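Local atomic coordinates of predicted protein (Phaeodactylum tricornutum CCAP 1055/1, PDB entry 5Z5M), a protein that probably carries out the last two steps from urate to (S)-allantoin, hydrolysing 5-hydroxyisourate and then decarboxylating the product OHCU stereoselectively. Residues F127-R132 with K136-A141; L69-A74 with E160-I165; G229-G234 with Y243-F248; G181-H186 with L271-D276. All coordinates share one frame; numbering follows the deposited sequence.

Interaction 1. Residues F127-R132 with K136-A141; sequences FILAVR and KHTVLA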
# COMPACT_ATOMS: atom_id res chain seq x y z
N PHE A 127 14.77 27.27 19.37
CA PHE A 127 13.85 26.42 18.63
C PHE A 127 13.72 26.94 17.21
O PHE A 127 13.33 28.09 16.99
CB PHE A 127 12.49 26.37 19.31
CG PHE A 127 11.46 25.57 18.56
CD1 PHE A 127 11.45 24.19 18.63
CD2 PHE A 127 10.49 26.20 17.80
CE1 PHE A 127 10.49 23.45 17.95
CE2 PHE A 127 9.53 25.47 17.12
CZ PHE A 127 9.54 24.09 17.20
N ILE A 128 14.05 26.09 16.24
CA ILE A 128 14.00 26.47 14.84
C ILE A 128 13.00 25.59 14.10
O ILE A 128 13.01 24.36 14.26
CB ILE A 128 15.39 26.37 14.19
CG1 ILE A 128 16.39 27.25 14.95
CG2 ILE A 128 15.34 26.77 12.72
CD1 ILE A 128 17.83 27.06 14.52
N LEU A 129 12.13 26.21 13.31
CA LEU A 129 11.12 25.49 12.56
C LEU A 129 10.94 26.09 11.17
O LEU A 129 10.58 27.26 11.03
CB LEU A 129 9.78 25.49 13.31
CG LEU A 129 8.67 24.69 12.64
CD1 LEU A 129 9.04 23.21 12.55
CD2 LEU A 129 7.36 24.85 13.39
N ALA A 130 11.19 25.29 10.14
CA ALA A 130 11.03 25.73 8.76
C ALA A 130 9.74 25.19 8.15
O ALA A 130 9.72 24.08 7.63
CB ALA A 130 12.22 25.29 7.93
N VAL A 131 8.67 25.97 8.23
CA VAL A 131 7.40 25.57 7.64
C VAL A 131 6.82 26.73 6.82
O VAL A 131 6.88 27.89 7.24
CB VAL A 131 6.36 25.15 8.73
CG1 VAL A 131 5.00 24.86 8.10
CG2 VAL A 131 6.86 23.94 9.51
N ARG A 132 6.31 26.41 5.64
CA ARG A 132 5.66 27.39 4.79
C ARG A 132 4.25 27.70 5.29
O ARG A 132 3.39 26.82 5.31
CB ARG A 132 5.61 26.90 3.34
CG ARG A 132 6.97 26.85 2.70
CD ARG A 132 6.88 26.48 1.24
NE ARG A 132 8.18 26.58 0.59
CZ ARG A 132 8.63 27.68 -0.01
NH1 ARG A 132 7.88 28.78 -0.04
NH2 ARG A 132 9.82 27.69 -0.58
N LYS A 136 -0.66 28.00 13.96
CA LYS A 136 -0.27 27.94 15.36
C LYS A 136 -0.27 26.49 15.83
O LYS A 136 0.52 26.10 16.69
CB LYS A 136 -1.20 28.78 16.22
CG LYS A 136 -2.65 28.33 16.19
CD LYS A 136 -3.54 29.15 17.11
CE LYS A 136 -4.98 28.67 17.03
NZ LYS A 136 -5.86 29.39 18.00
N HIS A 137 -1.16 25.68 15.26
CA HIS A 137 -1.24 24.27 15.62
C HIS A 137 0.08 23.57 15.31
O HIS A 137 0.60 22.84 16.14
CB HIS A 137 -2.40 23.59 14.90
CG HIS A 137 -3.73 24.20 15.18
ND1 HIS A 137 -4.38 24.03 16.38
CD2 HIS A 137 -4.54 24.98 14.42
CE1 HIS A 137 -5.53 24.68 16.35
NE2 HIS A 137 -5.65 25.26 15.18
N THR A 138 0.62 23.83 14.12
CA THR A 138 1.91 23.27 13.71
C THR A 138 3.04 23.66 14.66
O THR A 138 3.80 22.81 15.12
CB THR A 138 2.29 23.74 12.28
OG1 THR A 138 1.25 23.36 11.37
CG2 THR A 138 3.61 23.11 11.85
N VAL A 139 3.14 24.95 14.96
CA VAL A 139 4.19 25.44 15.85
C VAL A 139 4.11 24.84 17.25
O VAL A 139 5.10 24.36 17.79
CB VAL A 139 4.14 26.97 15.95
CG1 VAL A 139 5.18 27.47 16.94
CG2 VAL A 139 4.37 27.59 14.58
N LEU A 140 2.91 24.84 17.83
CA LEU A 140 2.73 24.30 19.18
C LEU A 140 2.96 22.79 19.22
O LEU A 140 3.56 22.28 20.17
CB LEU A 140 1.34 24.64 19.71
CG LEU A 140 1.16 26.09 20.14
CD1 LEU A 140 -0.32 26.42 20.32
CD2 LEU A 140 1.93 26.35 21.43
N ALA A 141 2.50 22.09 18.19
CA ALA A 141 2.71 20.65 18.10
C ALA A 141 4.20 20.31 17.99
O ALA A 141 4.68 19.36 18.62
CB ALA A 141 1.95 20.06 16.92

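Interaction 2. Residues L69-A74 with E160-I165; sequences LELLCA and EQVHKI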
# COMPACT_ATOMS: atom_id res chain seq x y z
N LEU A 69 27.08 24.94 15.80
CA LEU A 69 26.32 25.43 16.94
C LEU A 69 26.15 26.94 16.87
O LEU A 69 25.09 27.48 17.23
CB LEU A 69 26.99 25.03 18.26
CG LEU A 69 26.12 25.24 19.50
CD1 LEU A 69 24.86 24.39 19.42
CD2 LEU A 69 26.91 24.93 20.77
N GLU A 70 27.18 27.63 16.40
CA GLU A 70 27.12 29.08 16.25
C GLU A 70 26.15 29.50 15.15
O GLU A 70 25.52 30.55 15.24
CB GLU A 70 28.52 29.66 15.97
CG GLU A 70 29.44 29.71 17.18
CD GLU A 70 29.11 30.83 18.15
OE1 GLU A 70 27.96 31.31 18.17
OE2 GLU A 70 30.02 31.25 18.90
N LEU A 71 26.04 28.68 14.11
CA LEU A 71 25.08 28.95 13.05
C LEU A 71 23.66 28.85 13.62
O LEU A 71 22.81 29.68 13.32
CB LEU A 71 25.27 27.98 11.89
CG LEU A 71 24.46 28.23 10.61
CD1 LEU A 71 25.30 27.91 9.39
CD2 LEU A 71 23.19 27.40 10.61
N LEU A 72 23.42 27.83 14.43
CA LEU A 72 22.12 27.66 15.07
C LEU A 72 21.78 28.83 15.99
O LEU A 72 20.67 29.35 15.96
CB LEU A 72 22.08 26.35 15.86
CG LEU A 72 22.21 25.05 15.07
CD1 LEU A 72 22.06 23.85 16.00
CD2 LEU A 72 21.19 24.99 13.94
N CYS A 73 22.75 29.25 16.80
CA CYS A 73 22.50 30.32 17.77
C CYS A 73 22.33 31.67 17.10
O CYS A 73 21.78 32.60 17.69
CB CYS A 73 23.64 30.38 18.79
SG CYS A 73 23.71 28.93 19.87
N ALA A 74 22.80 31.78 15.86
CA ALA A 74 22.65 33.00 15.10
C ALA A 74 21.22 33.15 14.60
O ALA A 74 20.81 34.24 14.19
CB ALA A 74 23.63 33.03 13.93
N GLU A 160 18.73 20.38 10.16
CA GLU A 160 17.85 20.09 9.02
C GLU A 160 16.95 21.29 8.75
O GLU A 160 16.73 21.66 7.59
CB GLU A 160 17.02 18.83 9.28
CG GLU A 160 17.83 17.53 9.20
CD GLU A 160 17.05 16.29 9.60
OE1 GLU A 160 15.89 16.41 10.07
OE2 GLU A 160 17.60 15.18 9.44
N GLN A 161 16.43 21.90 9.81
CA GLN A 161 15.58 23.08 9.67
C GLN A 161 16.32 24.27 9.05
O GLN A 161 15.75 24.97 8.21
CB GLN A 161 14.98 23.48 11.03
CG GLN A 161 14.11 22.39 11.70
CD GLN A 161 12.88 22.00 10.90
OE1 GLN A 161 12.16 22.85 10.37
NE2 GLN A 161 12.62 20.70 10.81
N VAL A 162 17.58 24.51 9.42
CA VAL A 162 18.27 25.67 8.86
C VAL A 162 18.56 25.47 7.37
O VAL A 162 18.54 26.42 6.60
CB VAL A 162 19.59 26.02 9.60
CG1 VAL A 162 19.32 26.28 11.08
CG2 VAL A 162 20.64 24.94 9.43
N HIS A 163 18.81 24.23 6.95
CA HIS A 163 19.02 23.95 5.53
C HIS A 163 17.73 24.18 4.76
O HIS A 163 17.76 24.62 3.62
CB HIS A 163 19.51 22.52 5.30
CG HIS A 163 20.91 22.28 5.78
ND1 HIS A 163 21.95 23.12 5.49
CD2 HIS A 163 21.43 21.27 6.52
CE1 HIS A 163 23.06 22.66 6.04
NE2 HIS A 163 22.77 21.53 6.66
N LYS A 164 16.60 23.86 5.39
CA LYS A 164 15.31 24.05 4.75
C LYS A 164 15.03 25.54 4.59
O LYS A 164 14.44 25.96 3.61
CB LYS A 164 14.20 23.38 5.56
CG LYS A 164 14.17 21.87 5.46
CD LYS A 164 13.40 21.25 6.62
CE LYS A 164 11.92 21.58 6.55
NZ LYS A 164 11.14 20.84 7.59
N ILE A 165 15.45 26.33 5.58
CA ILE A 165 15.29 27.78 5.53
C ILE A 165 16.20 28.38 4.46
O ILE A 165 15.80 29.30 3.74
CB ILE A 165 15.56 28.41 6.91
CG1 ILE A 165 14.43 28.05 7.87
CG2 ILE A 165 15.70 29.92 6.80
CD1 ILE A 165 14.75 28.28 9.32

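Interaction 3. Residues G229-G234 with Y243-F248; sequences GPALKG and YEWTFF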
# COMPACT_ATOMS: atom_id res chain seq x y z
N GLY A 229 1.46 13.67 -22.10
CA GLY A 229 2.66 13.76 -21.29
C GLY A 229 2.46 14.43 -19.94
O GLY A 229 1.36 14.40 -19.40
N PRO A 230 3.52 15.04 -19.40
CA PRO A 230 3.51 15.64 -18.06
C PRO A 230 2.41 16.68 -17.88
O PRO A 230 2.10 17.42 -18.82
CB PRO A 230 4.89 16.30 -17.96
CG PRO A 230 5.74 15.52 -18.92
CD PRO A 230 4.83 15.16 -20.06
N ALA A 231 1.83 16.72 -16.69
CA ALA A 231 0.78 17.67 -16.37
C ALA A 231 1.32 19.09 -16.29
O ALA A 231 0.66 20.05 -16.68
CB ALA A 231 0.10 17.28 -15.05
N LEU A 232 2.53 19.21 -15.75
CA LEU A 232 3.19 20.50 -15.61
C LEU A 232 4.64 20.33 -16.04
O LEU A 232 5.25 19.30 -15.77
CB LEU A 232 3.11 21.01 -14.17
CG LEU A 232 1.70 21.28 -13.64
CD1 LEU A 232 1.75 21.66 -12.17
CD2 LEU A 232 1.02 22.37 -14.46
N LYS A 233 5.20 21.34 -16.70
CA LYS A 233 6.57 21.27 -17.20
C LYS A 233 7.28 22.62 -17.16
O LYS A 233 6.81 23.60 -17.74
CB LYS A 233 6.58 20.71 -18.63
CG LYS A 233 7.97 20.52 -19.22
CD LYS A 233 7.91 19.80 -20.57
CE LYS A 233 9.30 19.65 -21.17
NZ LYS A 233 9.28 18.82 -22.42
N GLY A 234 8.42 22.68 -16.48
CA GLY A 234 9.26 23.87 -16.55
C GLY A 234 8.92 24.93 -15.53
O GLY A 234 7.84 24.93 -14.94
N TYR A 243 -0.62 21.30 -4.32
CA TYR A 243 -1.51 20.91 -5.42
C TYR A 243 -2.53 19.86 -4.99
O TYR A 243 -2.40 19.25 -3.93
CB TYR A 243 -0.68 20.38 -6.60
CG TYR A 243 0.24 21.40 -7.24
CD1 TYR A 243 1.44 21.76 -6.64
CD2 TYR A 243 -0.09 21.98 -8.46
CE1 TYR A 243 2.28 22.70 -7.22
CE2 TYR A 243 0.75 22.92 -9.05
CZ TYR A 243 1.94 23.27 -8.43
OH TYR A 243 2.78 24.20 -9.00
N GLU A 244 -3.54 19.64 -5.83
CA GLU A 244 -4.49 18.56 -5.60
C GLU A 244 -4.94 17.92 -6.91
O GLU A 244 -5.47 18.61 -7.79
CB GLU A 244 -5.70 19.07 -4.82
CG GLU A 244 -6.70 18.00 -4.44
CD GLU A 244 -7.79 18.52 -3.51
OE1 GLU A 244 -8.98 18.46 -3.90
OE2 GLU A 244 -7.46 18.97 -2.39
N TRP A 245 -4.69 16.62 -7.06
CA TRP A 245 -5.32 15.84 -8.12
C TRP A 245 -6.77 15.60 -7.75
O TRP A 245 -7.12 15.54 -6.57
CB TRP A 245 -4.67 14.47 -8.34
CG TRP A 245 -3.23 14.36 -8.77
CD1 TRP A 245 -2.20 13.87 -8.02
CD2 TRP A 245 -2.68 14.67 -10.06
NE1 TRP A 245 -1.04 13.87 -8.75
CE2 TRP A 245 -1.30 14.36 -10.01
CE3 TRP A 245 -3.20 15.20 -11.25
CZ2 TRP A 245 -0.44 14.57 -11.09
CZ3 TRP A 245 -2.34 15.39 -12.33
CH2 TRP A 245 -0.98 15.08 -12.23
N THR A 246 -7.60 15.41 -8.76
CA THR A 246 -8.93 14.83 -8.58
C THR A 246 -9.04 13.65 -9.52
O THR A 246 -9.03 13.83 -10.74
CB THR A 246 -10.06 15.85 -8.85
OG1 THR A 246 -9.93 16.97 -7.96
CG2 THR A 246 -11.42 15.20 -8.63
N PHE A 247 -9.09 12.44 -8.97
CA PHE A 247 -9.23 11.24 -9.78
C PHE A 247 -10.69 10.81 -9.83
O PHE A 247 -11.30 10.55 -8.80
CB PHE A 247 -8.38 10.10 -9.23
CG PHE A 247 -6.90 10.38 -9.23
CD1 PHE A 247 -6.14 10.11 -10.36
CD2 PHE A 247 -6.28 10.89 -8.11
CE1 PHE A 247 -4.77 10.36 -10.36
CE2 PHE A 247 -4.92 11.14 -8.10
CZ PHE A 247 -4.16 10.88 -9.24
N PHE A 248 -11.25 10.73 -11.03
CA PHE A 248 -12.65 10.33 -11.16
C PHE A 248 -12.75 8.82 -11.34
O PHE A 248 -13.04 8.33 -12.43
CB PHE A 248 -13.32 11.08 -12.31
CG PHE A 248 -13.46 12.56 -12.06
CD1 PHE A 248 -12.46 13.43 -12.43
CD2 PHE A 248 -14.58 13.06 -11.41
CE1 PHE A 248 -12.57 14.79 -12.18
CE2 PHE A 248 -14.70 14.41 -11.16
CZ PHE A 248 -13.70 15.28 -11.54

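Interaction 4. Residues G181-H186 with L271-D276; sequences GFLTCH and LRFGID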
# COMPACT_ATOMS: atom_id res chain seq x y z
N GLY A 181 12.12 20.98 -14.17
CA GLY A 181 11.44 19.88 -13.53
C GLY A 181 10.07 19.68 -14.16
O GLY A 181 9.61 20.51 -14.95
N PHE A 182 9.40 18.59 -13.81
CA PHE A 182 8.06 18.33 -14.34
C PHE A 182 7.30 17.33 -13.49
O PHE A 182 7.88 16.63 -12.64
CB PHE A 182 8.13 17.85 -15.80
CG PHE A 182 8.91 16.56 -16.00
CD1 PHE A 182 10.29 16.57 -16.07
CD2 PHE A 182 8.24 15.36 -16.15
CE1 PHE A 182 11.01 15.40 -16.26
CE2 PHE A 182 8.95 14.18 -16.35
CZ PHE A 182 10.34 14.20 -16.41
N LEU A 183 6.00 17.25 -13.74
CA LEU A 183 5.08 16.43 -12.96
C LEU A 183 4.37 15.42 -13.86
O LEU A 183 3.75 15.79 -14.86
CB LEU A 183 4.05 17.31 -12.26
CG LEU A 183 2.94 16.64 -11.44
CD1 LEU A 183 3.50 15.89 -10.24
CD2 LEU A 183 1.93 17.68 -10.99
N THR A 184 4.48 14.15 -13.50
CA THR A 184 3.79 13.09 -14.23
C THR A 184 2.88 12.30 -13.30
O THR A 184 2.97 12.40 -12.07
CB THR A 184 4.77 12.12 -14.91
OG1 THR A 184 5.64 11.55 -13.92
CG2 THR A 184 5.60 12.83 -15.98
N CYS A 185 2.03 11.49 -13.91
CA CYS A 185 1.07 10.68 -13.18
C CYS A 185 0.87 9.34 -13.87
O CYS A 185 1.01 9.23 -15.09
CB CYS A 185 -0.26 11.42 -13.06
SG CYS A 185 -1.43 10.65 -11.92
N HIS A 186 0.55 8.33 -13.08
CA HIS A 186 0.24 7.00 -13.58
C HIS A 186 -0.87 6.44 -12.70
O HIS A 186 -0.86 6.63 -11.49
CB HIS A 186 1.49 6.11 -13.53
CG HIS A 186 1.24 4.68 -13.91
ND1 HIS A 186 0.92 4.30 -15.20
CD2 HIS A 186 1.27 3.55 -13.18
CE1 HIS A 186 0.76 2.99 -15.24
NE2 HIS A 186 0.97 2.51 -14.03
N LEU A 271 -6.23 13.96 -4.14
CA LEU A 271 -4.86 13.64 -3.74
C LEU A 271 -4.09 14.93 -3.58
O LEU A 271 -3.65 15.52 -4.56
CB LEU A 271 -4.18 12.72 -4.76
CG LEU A 271 -3.23 11.65 -4.24
CD1 LEU A 271 -3.98 10.69 -3.34
CD2 LEU A 271 -2.56 10.88 -5.38
N ARG A 272 -3.95 15.37 -2.33
CA ARG A 272 -3.31 16.64 -2.00
C ARG A 272 -1.82 16.43 -1.73
O ARG A 272 -1.44 15.53 -0.98
CB ARG A 272 -4.00 17.26 -0.78
CG ARG A 272 -3.58 18.67 -0.42
CD ARG A 272 -4.49 19.21 0.68
NE ARG A 272 -5.90 19.14 0.30
CZ ARG A 272 -6.91 19.29 1.14
NH1 ARG A 272 -6.69 19.54 2.42
NH2 ARG A 272 -8.16 19.20 0.70
N PHE A 273 -0.97 17.25 -2.36
CA PHE A 273 0.48 17.09 -2.24
C PHE A 273 1.27 18.38 -2.50
O PHE A 273 0.78 19.31 -3.15
CB PHE A 273 0.97 15.99 -3.19
CG PHE A 273 0.89 16.36 -4.64
CD1 PHE A 273 -0.30 16.25 -5.33
CD2 PHE A 273 2.01 16.82 -5.32
CE1 PHE A 273 -0.38 16.58 -6.68
CE2 PHE A 273 1.94 17.15 -6.66
CZ PHE A 273 0.74 17.04 -7.34
N GLY A 274 2.50 18.41 -2.00
CA GLY A 274 3.34 19.58 -2.16
C GLY A 274 4.51 19.31 -3.09
O GLY A 274 5.04 18.20 -3.13
N ILE A 275 4.89 20.34 -3.84
CA ILE A 275 6.09 20.32 -4.67
C ILE A 275 7.12 21.28 -4.07
O ILE A 275 6.84 22.46 -3.88
CB ILE A 275 5.79 20.70 -6.12
CG1 ILE A 275 4.96 19.59 -6.79
CG2 ILE A 275 7.10 20.93 -6.90
CD1 ILE A 275 4.34 20.01 -8.10
N ASP A 276 8.31 20.77 -3.78
CA ASP A 276 9.30 21.55 -3.05
C ASP A 276 10.49 22.01 -3.91
O ASP A 276 11.21 22.92 -3.53
CB ASP A 276 9.82 20.75 -1.85
CG ASP A 276 10.77 21.55 -0.97
OD1 ASP A 276 10.33 22.56 -0.38
OD2 ASP A 276 11.95 21.17 -0.88

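Interaction 1. Residues F127-R132 with K136-A141
The extended loop leading into helix 136-146 doubles back along the first turn of that helix, bringing L129 and V131 against T138 and V139. L129 fills the middle of the contact. Its CG stands anti to the backbone N (chi1 -176°), which carries the isobutyl group out from the loop, and CD2 does the touching. This methyl lies 4.1 Å from V139 CA and 4.2 Å from V139 CG2, so it rests on helix backbone as much as on the valine branch; T138 CG2 is a little farther from it, at 4.4 Å. Next along the loop, V131 and T138 meet tip to tip, with 4.1 Å between V131 CG2 and T138 CG2. T138 thus presents its methyl to the loop, while its hydroxyl OG1 is engaged in a hydrogen bond with T135 OG1. F127 closes the other end more loosely, its CZ 4.5 Å from V139 O, and its ring makes an edge-to-face contact with Y119 of helix 106-123. No hydrogen bond links the two segments, and the joint is apolar. A130 N is hydrogen-bonded to Q161 OE1 of helix 151-173, and I128 O to R146 NH2 at the end of helix 136-146. E251 of the second subunit packs on T138. Such an irregular connection, wedged between helices 136-146 and 151-173, belongs to the all-helical OHCU decarboxylase domain.

Interaction 2. Residues L69-A74 with E160-I165
V162 pushes its two methyls toward L71 and L72, and each leucine meets it at a different angle. L71 crosses the valine obliquely. Its CD2 lies 3.7 Å from V162 CG2, 4.0 Å from V162 CB and 4.1 Å from V162 CG1, so one leucine methyl settles over the whole fork of the valine. L72 comes in at about a right angle and uses a single contact, CD2 to V162 CG1 at 3.7 Å. The torsions explain this division. In V162, CG1 is anti to the carbonyl carbon (chi1 -58°), which leaves CG2 in the crowded position between N and C; CG2 faces L71, while CG1 is shared between L72 and, less closely, L71. In L72, CG is anti to the carbonyl carbon (chi1 -64°) and the extended chain brings CD2 back to the valine even though its CB does not head straight for helix 151-173. All three side chains are buried, and nothing polar passes between the segments. Around them the packing continues along helix 151-173, where L72 also rests on F155, A158 and L159. One residue on from V162, the imidazole of H163 is bonded through ND1 to Y26 OH and through NE2 to N61 OD1. This is interdigitating aliphatic packing between two helices, here 65-73 and 151-173, in the core of an all-helical domain.

Interaction 3. Residues G229-G234 with Y243-F248
Y243 and L232 approach from opposite directions across the interface between two beta-sheets, and the tyrosine can be followed outward from its backbone. From CB, with CG anti to the carbonyl carbon (chi1 -64°), the ring swings toward the segment 229-234. Its first atom near L232 is CD2, 4.2 Å from L232 CD1. CE2 then comes closest, at 3.5 Å from the same methyl; CZ follows at 4.1 Å, and OH at 4.2 Å. A single leucine methyl therefore serves this half of the ring, from an oblique direction. At the tip the phenol oxygen is hydrogen-bonded to T239 O and to R205 NE, which fixes the far end of the ring. With an alanine here, L232 CD1 would probably lose its aromatic partner, a gap would open between the sheets, and R205 NE would be left without the phenol oxygen. Two residues along the strand, W245 turns the benzo edge of its indole to A231, and CH2 is 3.7 Å from A231 CB, which sits near the ring plane. W245 also stacks with F273 on the neighbouring strand and touches L183 and C185 on strand 182-189. The four touching residues are buried, and no hydrogen bond runs between the segments. Aromatic and aliphatic side chains meeting in this way between facing sheets form the core of the transthyretin-type beta-sandwich of the HIUase family.

Interaction 4. Residues G181-H186 with L271-D276
L183 sets its two methyls at the edge of the F273 ring in the tight part of this contact, where the two side chains come from opposite directions. With CG anti to the backbone N (chi1 177°), the isobutyl group of L183 extends toward the facing strand. CD2 lies near the plane of the F273 ring at its edge, 3.9 Å from CZ, while CD1 is 4.1 Å from F273 CE2. The phenyl is aimed at the leucine by its less usual first torsion, with CG set between the backbone N and the carbonyl carbon (chi1 70°). L271 O also lies in the ring plane at an edge. I275 packs more loosely, its CD1 4.4 Å from L183 CD2. The outer side of segment 181-186 behaves differently. F182 and T184 are partly exposed and take no part in this packing: the F182 ring stacks with H281, and T184 OG1 makes hydrogen bonds with H283 ND1 and H281 NE2. The contact thus has an apolar inner side and a partly polar outer one. Strand 182-189 runs between 232-233 and 281-289 in its sheet, and L183 also touches V284 and Y282. Strand 268-275 is outermost in the opposing sheet within the chain, beside 241-248; there G274 makes backbone hydrogen bonds to the second subunit, and F273 packs on F265 of that subunit.

The four contacts fall into two pairs, one in each domain of this fusion protein. Interactions 1 and 2 belong to the helical OHCU decarboxylase region, their centres 15 Å apart. Interaction 1 is nested within the chain loop that interaction 2 closes, and helix 151-173 joins them. Interactions 3 and 4 lie in the transthyretin-like region with centres 7 Å apart; interaction 3 is nested inside interaction 4, and both bridge the same two sheets. Between the regions the centres stand 24 to 34 Å apart without touching, although strand 182-189 is the next element after helix 151-173, across a short connection. Interactions 1, 2 and 4 also reach the second subunit, so both domains share in the assembly.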